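Local structure of ParM protein (3JS6) at residues K42-E53 with L64-N75; N113-P121 with Y330-V341. The protein is an actin-like plasmid segregation protein that probably assembles into filaments, which would move plasmid DNA copies apart before cell division. All blocks are in the same frame, centred on the assembly; numbering follows the deposited sequence.

Contact 1: residues K42-E53 with L64-N75; sequences KGFVDNKLDVSE and LLFGNDLDKTTN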
# COMPACT_ATOMS: atom_id res chain seq x y z
N LYS A 42 13.68 16.96 -20.73
CA LYS A 42 12.68 16.73 -19.69
C LYS A 42 11.89 17.99 -19.35
O LYS A 42 12.47 19.00 -18.96
CB LYS A 42 13.38 16.19 -18.44
CG LYS A 42 14.08 14.85 -18.67
CD LYS A 42 14.76 14.39 -17.41
CE LYS A 42 15.13 12.91 -17.48
NZ LYS A 42 15.57 12.43 -16.13
N GLY A 43 10.58 17.94 -19.55
CA GLY A 43 9.75 19.10 -19.26
C GLY A 43 9.67 20.07 -20.43
O GLY A 43 8.78 20.93 -20.49
N PHE A 44 10.61 19.95 -21.37
CA PHE A 44 10.62 20.82 -22.53
C PHE A 44 9.77 20.27 -23.70
O PHE A 44 9.01 21.00 -24.31
CB PHE A 44 12.06 21.05 -23.01
CG PHE A 44 12.17 22.08 -24.09
CD1 PHE A 44 12.17 23.44 -23.77
CD2 PHE A 44 12.23 21.71 -25.44
CE1 PHE A 44 12.23 24.40 -24.76
CE2 PHE A 44 12.28 22.66 -26.44
CZ PHE A 44 12.28 24.02 -26.11
N VAL A 45 9.90 18.98 -24.00
CA VAL A 45 9.13 18.38 -25.11
C VAL A 45 7.63 18.32 -24.76
O VAL A 45 7.26 18.41 -23.59
CB VAL A 45 9.65 16.98 -25.40
CG1 VAL A 45 11.13 17.05 -25.75
CG2 VAL A 45 9.43 16.07 -24.19
N ASP A 46 6.77 18.14 -25.77
CA ASP A 46 5.31 18.11 -25.54
C ASP A 46 4.61 16.82 -25.08
O ASP A 46 3.39 16.80 -24.96
CB ASP A 46 4.58 18.58 -26.80
CG ASP A 46 4.50 20.09 -26.90
OD1 ASP A 46 4.99 20.78 -25.98
OD2 ASP A 46 3.96 20.58 -27.92
N ASN A 47 5.35 15.75 -24.81
CA ASN A 47 4.72 14.50 -24.39
C ASN A 47 3.80 14.72 -23.19
O ASN A 47 4.19 15.37 -22.22
CB ASN A 47 5.77 13.46 -24.00
CG ASN A 47 6.65 13.08 -25.16
OD1 ASN A 47 7.23 13.94 -25.81
ND2 ASN A 47 6.75 11.78 -25.43
N LYS A 48 2.58 14.18 -23.27
CA LYS A 48 1.62 14.28 -22.17
C LYS A 48 2.02 13.17 -21.21
O LYS A 48 1.74 11.99 -21.46
CB LYS A 48 0.20 14.05 -22.66
CG LYS A 48 -0.30 15.12 -23.62
CD LYS A 48 -0.08 16.53 -23.08
CE LYS A 48 -0.79 16.74 -21.75
NZ LYS A 48 -0.59 18.13 -21.23
N LEU A 49 2.67 13.55 -20.12
CA LEU A 49 3.17 12.59 -19.15
C LEU A 49 2.24 12.37 -17.97
O LEU A 49 1.44 13.25 -17.61
CB LEU A 49 4.54 13.04 -18.65
CG LEU A 49 5.59 13.22 -19.76
CD1 LEU A 49 6.91 13.64 -19.16
CD2 LEU A 49 5.75 11.93 -20.52
N ASP A 50 2.35 11.19 -17.36
CA ASP A 50 1.53 10.85 -16.21
C ASP A 50 2.21 11.39 -14.95
O ASP A 50 2.82 10.64 -14.17
CB ASP A 50 1.36 9.33 -16.11
CG ASP A 50 0.36 8.93 -15.03
OD1 ASP A 50 -0.33 9.85 -14.51
OD2 ASP A 50 0.26 7.72 -14.71
N VAL A 51 2.16 12.71 -14.81
CA VAL A 51 2.77 13.38 -13.66
C VAL A 51 2.04 14.71 -13.49
O VAL A 51 1.62 15.32 -14.48
CB VAL A 51 4.30 13.60 -13.89
CG1 VAL A 51 4.53 14.52 -15.08
CG2 VAL A 51 4.94 14.20 -12.64
N SER A 52 1.86 15.15 -12.25
CA SER A 52 1.17 16.41 -11.98
C SER A 52 1.98 17.39 -11.15
O SER A 52 2.98 17.02 -10.52
CB SER A 52 -0.16 16.13 -11.26
OG SER A 52 -1.04 15.39 -12.09
N GLU A 53 1.55 18.64 -11.16
CA GLU A 53 2.20 19.70 -10.41
C GLU A 53 1.31 20.06 -9.25
O GLU A 53 0.10 20.21 -9.43
CB GLU A 53 2.41 20.94 -11.29
CG GLU A 53 3.24 20.68 -12.52
CD GLU A 53 3.48 21.95 -13.33
OE1 GLU A 53 2.63 22.87 -13.27
OE2 GLU A 53 4.51 22.01 -14.02
N LEU A 64 5.63 21.07 -6.37
CA LEU A 64 5.98 19.67 -6.19
C LEU A 64 5.61 18.84 -7.43
O LEU A 64 4.64 19.16 -8.11
CB LEU A 64 5.26 19.12 -4.95
CG LEU A 64 5.66 19.69 -3.57
CD1 LEU A 64 4.69 19.17 -2.48
CD2 LEU A 64 7.07 19.26 -3.24
N LEU A 65 6.37 17.78 -7.70
CA LEU A 65 6.13 16.90 -8.85
C LEU A 65 5.90 15.49 -8.35
O LEU A 65 6.73 14.93 -7.60
CB LEU A 65 7.34 16.93 -9.80
CG LEU A 65 7.49 18.28 -10.49
CD1 LEU A 65 8.81 18.34 -11.26
CD2 LEU A 65 6.27 18.48 -11.44
N PHE A 66 4.79 14.89 -8.78
CA PHE A 66 4.43 13.55 -8.32
C PHE A 66 3.66 12.81 -9.41
O PHE A 66 2.73 13.37 -10.01
CB PHE A 66 3.56 13.69 -7.06
CG PHE A 66 3.15 12.39 -6.43
CD1 PHE A 66 4.10 11.46 -6.02
CD2 PHE A 66 1.81 12.09 -6.24
CE1 PHE A 66 3.71 10.25 -5.42
CE2 PHE A 66 1.41 10.90 -5.63
CZ PHE A 66 2.37 9.98 -5.22
N GLY A 67 4.03 11.56 -9.65
CA GLY A 67 3.37 10.77 -10.67
C GLY A 67 4.27 9.67 -11.23
O GLY A 67 5.49 9.68 -11.03
N ASN A 68 3.66 8.73 -11.94
CA ASN A 68 4.40 7.62 -12.53
C ASN A 68 5.50 8.04 -13.50
O ASN A 68 6.52 7.37 -13.61
CB ASN A 68 3.43 6.70 -13.27
CG ASN A 68 2.63 5.85 -12.32
OD1 ASN A 68 3.20 5.10 -11.54
ND2 ASN A 68 1.30 5.96 -12.37
N ASP A 69 5.30 9.16 -14.19
CA ASP A 69 6.30 9.63 -15.15
C ASP A 69 7.21 10.71 -14.60
O ASP A 69 7.83 11.47 -15.37
CB ASP A 69 5.62 10.16 -16.41
CG ASP A 69 5.04 9.07 -17.27
OD1 ASP A 69 5.57 7.95 -17.23
OD2 ASP A 69 4.05 9.32 -17.99
N LEU A 70 7.31 10.77 -13.28
CA LEU A 70 8.14 11.76 -12.62
C LEU A 70 9.51 11.98 -13.27
O LEU A 70 9.88 13.11 -13.62
CB LEU A 70 8.38 11.36 -11.15
CG LEU A 70 9.30 12.33 -10.38
CD1 LEU A 70 8.67 13.74 -10.38
CD2 LEU A 70 9.50 11.84 -8.95
N ASP A 71 10.27 10.89 -13.41
CA ASP A 71 11.63 10.97 -13.94
C ASP A 71 11.73 11.32 -15.42
O ASP A 71 12.82 11.59 -15.93
CB ASP A 71 12.38 9.67 -13.60
CG ASP A 71 12.38 9.38 -12.10
OD1 ASP A 71 12.46 10.33 -11.27
OD2 ASP A 71 12.32 8.19 -11.73
N LYS A 72 10.58 11.31 -16.10
CA LYS A 72 10.54 11.69 -17.52
C LYS A 72 10.36 13.20 -17.64
O LYS A 72 10.53 13.79 -18.72
CB LYS A 72 9.39 10.97 -18.24
CG LYS A 72 9.64 9.48 -18.38
CD LYS A 72 8.58 8.75 -19.20
CE LYS A 72 8.88 7.25 -19.17
NZ LYS A 72 7.92 6.45 -19.98
N THR A 73 10.06 13.87 -16.52
CA THR A 73 9.87 15.31 -16.60
C THR A 73 10.85 16.13 -15.78
O THR A 73 10.94 17.35 -15.92
CB THR A 73 8.40 15.71 -16.22
OG1 THR A 73 8.09 16.98 -16.79
CG2 THR A 73 8.23 15.81 -14.71
N THR A 74 11.61 15.47 -14.92
CA THR A 74 12.54 16.19 -14.09
C THR A 74 13.70 15.30 -13.69
O THR A 74 13.65 14.08 -13.85
CB THR A 74 11.82 16.72 -12.81
OG1 THR A 74 12.71 17.50 -12.02
CG2 THR A 74 11.32 15.53 -11.97
N ASN A 75 14.71 15.90 -13.12
CA ASN A 75 15.84 15.17 -12.69
C ASN A 75 15.84 15.25 -11.17
O ASN A 75 16.63 14.60 -10.50
CB ASN A 75 17.13 15.73 -13.31
CG ASN A 75 17.25 15.35 -14.77
OD1 ASN A 75 17.40 14.18 -15.10
ND2 ASN A 75 17.18 16.35 -15.64
O HOH W 1 9.40 15.48 -20.78
O HOH W 2 0.77 9.37 -12.00
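K42 reaches along the end of the short helical turn 70-73 and finds carbonyl oxygens there, a worked case of a lysine ammonium held by uncharged carbonyl oxygens, two of the backbone and one of an amide. Its chain runs extended beyond CG, so the aliphatic part lies over the K72 and T73 peptide while NZ is carried to D71 O, 2.9 Å away and in the carbonyl plane. The same NZ donates to N75 OD1 at 2.7 Å, this time from above the amide carbonyl plane, and weakly to T74 O. N75 crosses the lysine at about a right angle, and the carboxylate of D71 is turned to R30 instead. Water 1 links G43 N to K72 O.

V51 sits at the middle of the contact. CG2, anti to the backbone N, is brought to 3.5 Å from F66 O, and CG1 meets T73 CG2 at 3.9 Å. G67 comes so near V51 CA and D50 O that a CB there would clash.

D50, the centre of an inverse gamma turn, is held by three hydrogen bonds, two through its backbone N and O and one through its carboxylate. Its N-H gives an almost straight bond to D69 OD2 (2.6 Å, anti side of the carboxylate), and its carbonyl O accepts from D69 N at 2.9 Å. D50 OD2 lies in the amide plane of N68, whose ND2 meets it from above the carboxylate plane.

The G67-L70 type I turn leads the chain out of strand 64-66 toward the turn about 70-73. Beyond V51, S52 N bonds to F66 O at 3.0 Å, opening the antiparallel beta hairpin of strands 52-56 and 64-66.

Contact 2: residues N113-P121 with Y330-V341; sequences NVVIATGMP and YEKLGELLKNKV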
# COMPACT_ATOMS: atom_id res chain seq x y z
N ASN A 113 -14.85 17.73 0.86
CA ASN A 113 -14.88 17.29 2.25
C ASN A 113 -14.65 15.78 2.25
O ASN A 113 -15.27 15.05 1.47
CB ASN A 113 -16.23 17.61 2.88
CG ASN A 113 -16.56 19.09 2.82
OD1 ASN A 113 -17.57 19.49 2.26
ND2 ASN A 113 -15.70 19.91 3.40
N VAL A 114 -13.77 15.31 3.11
CA VAL A 114 -13.48 13.89 3.15
C VAL A 114 -13.18 13.36 4.52
O VAL A 114 -13.01 14.12 5.49
CB VAL A 114 -12.20 13.58 2.33
CG1 VAL A 114 -12.31 14.16 0.92
CG2 VAL A 114 -10.97 14.19 3.05
N VAL A 115 -13.15 12.04 4.58
CA VAL A 115 -12.68 11.32 5.75
C VAL A 115 -11.51 10.54 5.10
O VAL A 115 -11.58 10.18 3.92
CB VAL A 115 -13.69 10.35 6.30
CG1 VAL A 115 -14.81 11.12 7.02
CG2 VAL A 115 -14.24 9.49 5.17
N ILE A 116 -10.45 10.29 5.86
CA ILE A 116 -9.29 9.56 5.36
C ILE A 116 -9.08 8.26 6.13
O ILE A 116 -8.99 8.26 7.37
CB ILE A 116 -7.99 10.41 5.48
CG1 ILE A 116 -8.12 11.68 4.65
CG2 ILE A 116 -6.77 9.58 5.06
CD1 ILE A 116 -6.89 12.62 4.78
N ALA A 117 -9.03 7.15 5.40
CA ALA A 117 -8.78 5.84 5.99
C ALA A 117 -7.40 5.39 5.50
O ALA A 117 -7.13 5.38 4.31
CB ALA A 117 -9.83 4.85 5.52
N THR A 118 -6.51 5.06 6.43
CA THR A 118 -5.20 4.60 6.03
C THR A 118 -4.68 3.59 7.05
O THR A 118 -5.39 3.21 7.99
CB THR A 118 -4.23 5.78 5.91
OG1 THR A 118 -3.01 5.31 5.32
CG2 THR A 118 -3.95 6.40 7.31
N GLY A 119 -3.45 3.15 6.85
CA GLY A 119 -2.85 2.20 7.76
C GLY A 119 -1.39 2.54 8.05
O GLY A 119 -0.81 3.44 7.44
N MSE A 120 -0.80 1.81 8.99
CA MSE A 120 0.60 2.01 9.34
C MSE A 120 1.14 0.70 9.89
O MSE A 120 0.35 -0.20 10.22
CB MSE A 120 0.78 3.16 10.35
CG MSE A 120 -0.13 3.14 11.56
SE MSE A 120 0.20 4.67 12.75
CE MSE A 120 -0.95 6.01 12.03
N PRO A 121 2.48 0.55 9.95
CA PRO A 121 3.09 -0.69 10.47
C PRO A 121 2.46 -1.07 11.80
O PRO A 121 2.21 -0.22 12.64
CB PRO A 121 4.56 -0.32 10.61
CG PRO A 121 4.76 0.64 9.46
CD PRO A 121 3.52 1.52 9.56
N TYR A 330 -9.22 -0.39 3.81
CA TYR A 330 -9.31 0.89 4.53
C TYR A 330 -10.56 1.64 4.08
O TYR A 330 -11.22 2.30 4.89
CB TYR A 330 -8.10 1.79 4.24
CG TYR A 330 -6.73 1.20 4.56
CD1 TYR A 330 -5.59 1.68 3.91
CD2 TYR A 330 -6.58 0.20 5.53
CE1 TYR A 330 -4.32 1.18 4.20
CE2 TYR A 330 -5.31 -0.31 5.83
CZ TYR A 330 -4.19 0.19 5.16
OH TYR A 330 -2.92 -0.28 5.44
N GLU A 331 -10.89 1.54 2.79
CA GLU A 331 -12.07 2.25 2.28
C GLU A 331 -13.35 1.84 3.01
O GLU A 331 -14.20 2.69 3.30
CB GLU A 331 -12.22 2.01 0.79
CG GLU A 331 -13.44 2.66 0.18
CD GLU A 331 -13.46 2.51 -1.34
OE1 GLU A 331 -13.39 1.36 -1.82
OE2 GLU A 331 -13.56 3.54 -2.04
N LYS A 332 -13.49 0.56 3.31
CA LYS A 332 -14.67 0.09 4.04
C LYS A 332 -14.78 0.75 5.43
O LYS A 332 -15.86 1.15 5.85
CB LYS A 332 -14.65 -1.44 4.15
CG LYS A 332 -14.79 -2.11 2.79
CD LYS A 332 -14.48 -3.60 2.85
CE LYS A 332 -14.58 -4.24 1.48
NZ LYS A 332 -14.37 -5.72 1.57
N LEU A 333 -13.66 0.89 6.12
CA LEU A 333 -13.65 1.54 7.43
C LEU A 333 -13.95 3.03 7.24
O LEU A 333 -14.57 3.67 8.10
CB LEU A 333 -12.28 1.37 8.11
CG LEU A 333 -11.87 -0.06 8.52
CD1 LEU A 333 -10.48 -0.04 9.15
CD2 LEU A 333 -12.89 -0.61 9.54
N GLY A 334 -13.49 3.57 6.12
CA GLY A 334 -13.73 4.98 5.83
C GLY A 334 -15.22 5.24 5.64
O GLY A 334 -15.71 6.29 6.04
N GLU A 335 -15.93 4.29 5.02
CA GLU A 335 -17.37 4.42 4.78
C GLU A 335 -18.10 4.50 6.11
O GLU A 335 -19.05 5.28 6.27
CB GLU A 335 -17.91 3.22 4.00
CG GLU A 335 -17.44 3.14 2.54
CD GLU A 335 -18.03 4.22 1.66
OE1 GLU A 335 -17.70 4.25 0.45
OE2 GLU A 335 -18.83 5.05 2.16
N LEU A 336 -17.66 3.66 7.05
CA LEU A 336 -18.25 3.64 8.38
C LEU A 336 -17.93 4.94 9.08
O LEU A 336 -18.77 5.49 9.80
CB LEU A 336 -17.72 2.47 9.19
CG LEU A 336 -18.18 1.09 8.71
CD1 LEU A 336 -17.68 0.05 9.68
CD2 LEU A 336 -19.70 1.04 8.62
N LEU A 337 -16.72 5.45 8.88
CA LEU A 337 -16.37 6.72 9.53
C LEU A 337 -17.21 7.85 8.91
O LEU A 337 -17.61 8.81 9.59
CB LEU A 337 -14.88 7.03 9.36
CG LEU A 337 -14.37 8.27 10.12
CD1 LEU A 337 -14.59 8.08 11.62
CD2 LEU A 337 -12.91 8.48 9.83
N LYS A 338 -17.48 7.74 7.61
CA LYS A 338 -18.28 8.74 6.91
C LYS A 338 -19.71 8.76 7.48
O LYS A 338 -20.31 9.82 7.63
CB LYS A 338 -18.33 8.42 5.42
CG LYS A 338 -19.37 9.22 4.63
CD LYS A 338 -19.33 8.86 3.16
CE LYS A 338 -20.52 9.44 2.42
NZ LYS A 338 -20.43 9.16 0.97
N ASN A 339 -20.25 7.60 7.79
CA ASN A 339 -21.60 7.58 8.36
C ASN A 339 -21.57 8.22 9.74
O ASN A 339 -22.43 9.03 10.08
CB ASN A 339 -22.13 6.15 8.48
CG ASN A 339 -22.21 5.46 7.14
OD1 ASN A 339 -22.50 6.10 6.12
ND2 ASN A 339 -21.98 4.16 7.13
N LYS A 340 -20.56 7.87 10.54
CA LYS A 340 -20.47 8.44 11.88
C LYS A 340 -20.48 9.97 11.82
O LYS A 340 -21.07 10.64 12.67
CB LYS A 340 -19.21 7.96 12.58
CG LYS A 340 -19.07 8.51 13.99
CD LYS A 340 -17.80 8.03 14.66
CE LYS A 340 -17.60 8.74 15.99
NZ LYS A 340 -16.26 8.44 16.57
N VAL A 341 -19.83 10.51 10.79
CA VAL A 341 -19.73 11.95 10.59
C VAL A 341 -21.02 12.59 10.04
O VAL A 341 -21.37 13.72 10.41
CB VAL A 341 -18.54 12.26 9.64
CG1 VAL A 341 -18.55 13.72 9.21
CG2 VAL A 341 -17.24 11.93 10.36
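Y330 lays its ring under the backbone of strand 113-120, with T118 C 3.7 Å above the ring plane over its centre and G119 N nearer the rim. The ring thus packs one face against a peptide rather than against a side chain. Its first torsion, with CG anti to the carbonyl carbon (chi1 -57°), sends the ring along the strand toward G119, where OH comes to 3.4 Å from G119 CA. A CB on G119 would run into that hydroxyl oxygen, so the missing side chain is part of the fit.

Two residues earlier, A117 points its methyl at the helix. A117 CB is close to Y330 O (3.0 Å); the lack of a side chain on G334 lets G334 CA come to 3.9 Å from the same CB, and the alpha carbons of A117 and G334 are just 5.0 Å apart. Small residues on both elements therefore bring strand and helix to a closest axial approach of 7.1 Å, running roughly antiparallel at 143°.

Toward the C-terminal end of the helix the packing relaxes. V115 reaches G334 O with CG2, but its other meetings, CB with L337 CD2 at 4.1 Å and CG1 with V341 CG2, are ordinary apolar touches at longer range. L337, K338 and V341 are partly exposed.

T118 OG1 turns elsewhere, to L9 O. Consistent with the actin ATPase family, this last helix packs on the sheet of the N-terminal actin-like domain. No hydrogen bond joins the two segments: strand 113-120 itself is met by close apolar and van der Waals packing, while the helix's polar links to the sheet go to adjoining strands, from the flanking E331 to K19 and weakly from K338 to V4 O.

Overall arrangement
From the N terminus, strands 4-11, 15-20 and 23-33 come first, and the chain then enters contact 1, which closes a short loop through the hairpin of strands 52-56 and 64-66. Helix 90-104 follows before strand 111-120 opens contact 2. That contact closes only after 208 intervening residues, including the five-stranded sheet built around 185-191, when helix 325-342 returns to the first sheet. The two contacts are in series, neither nested nor crossed, with centres about 31 Å apart and nearest atoms about 13 Å apart. Both reach the mixed sheet of the N-terminal actin-like domain: contact 1 joins two adjacent strands of it and the loops that leave them, while contact 2 ties the chain's C-terminal helix to it.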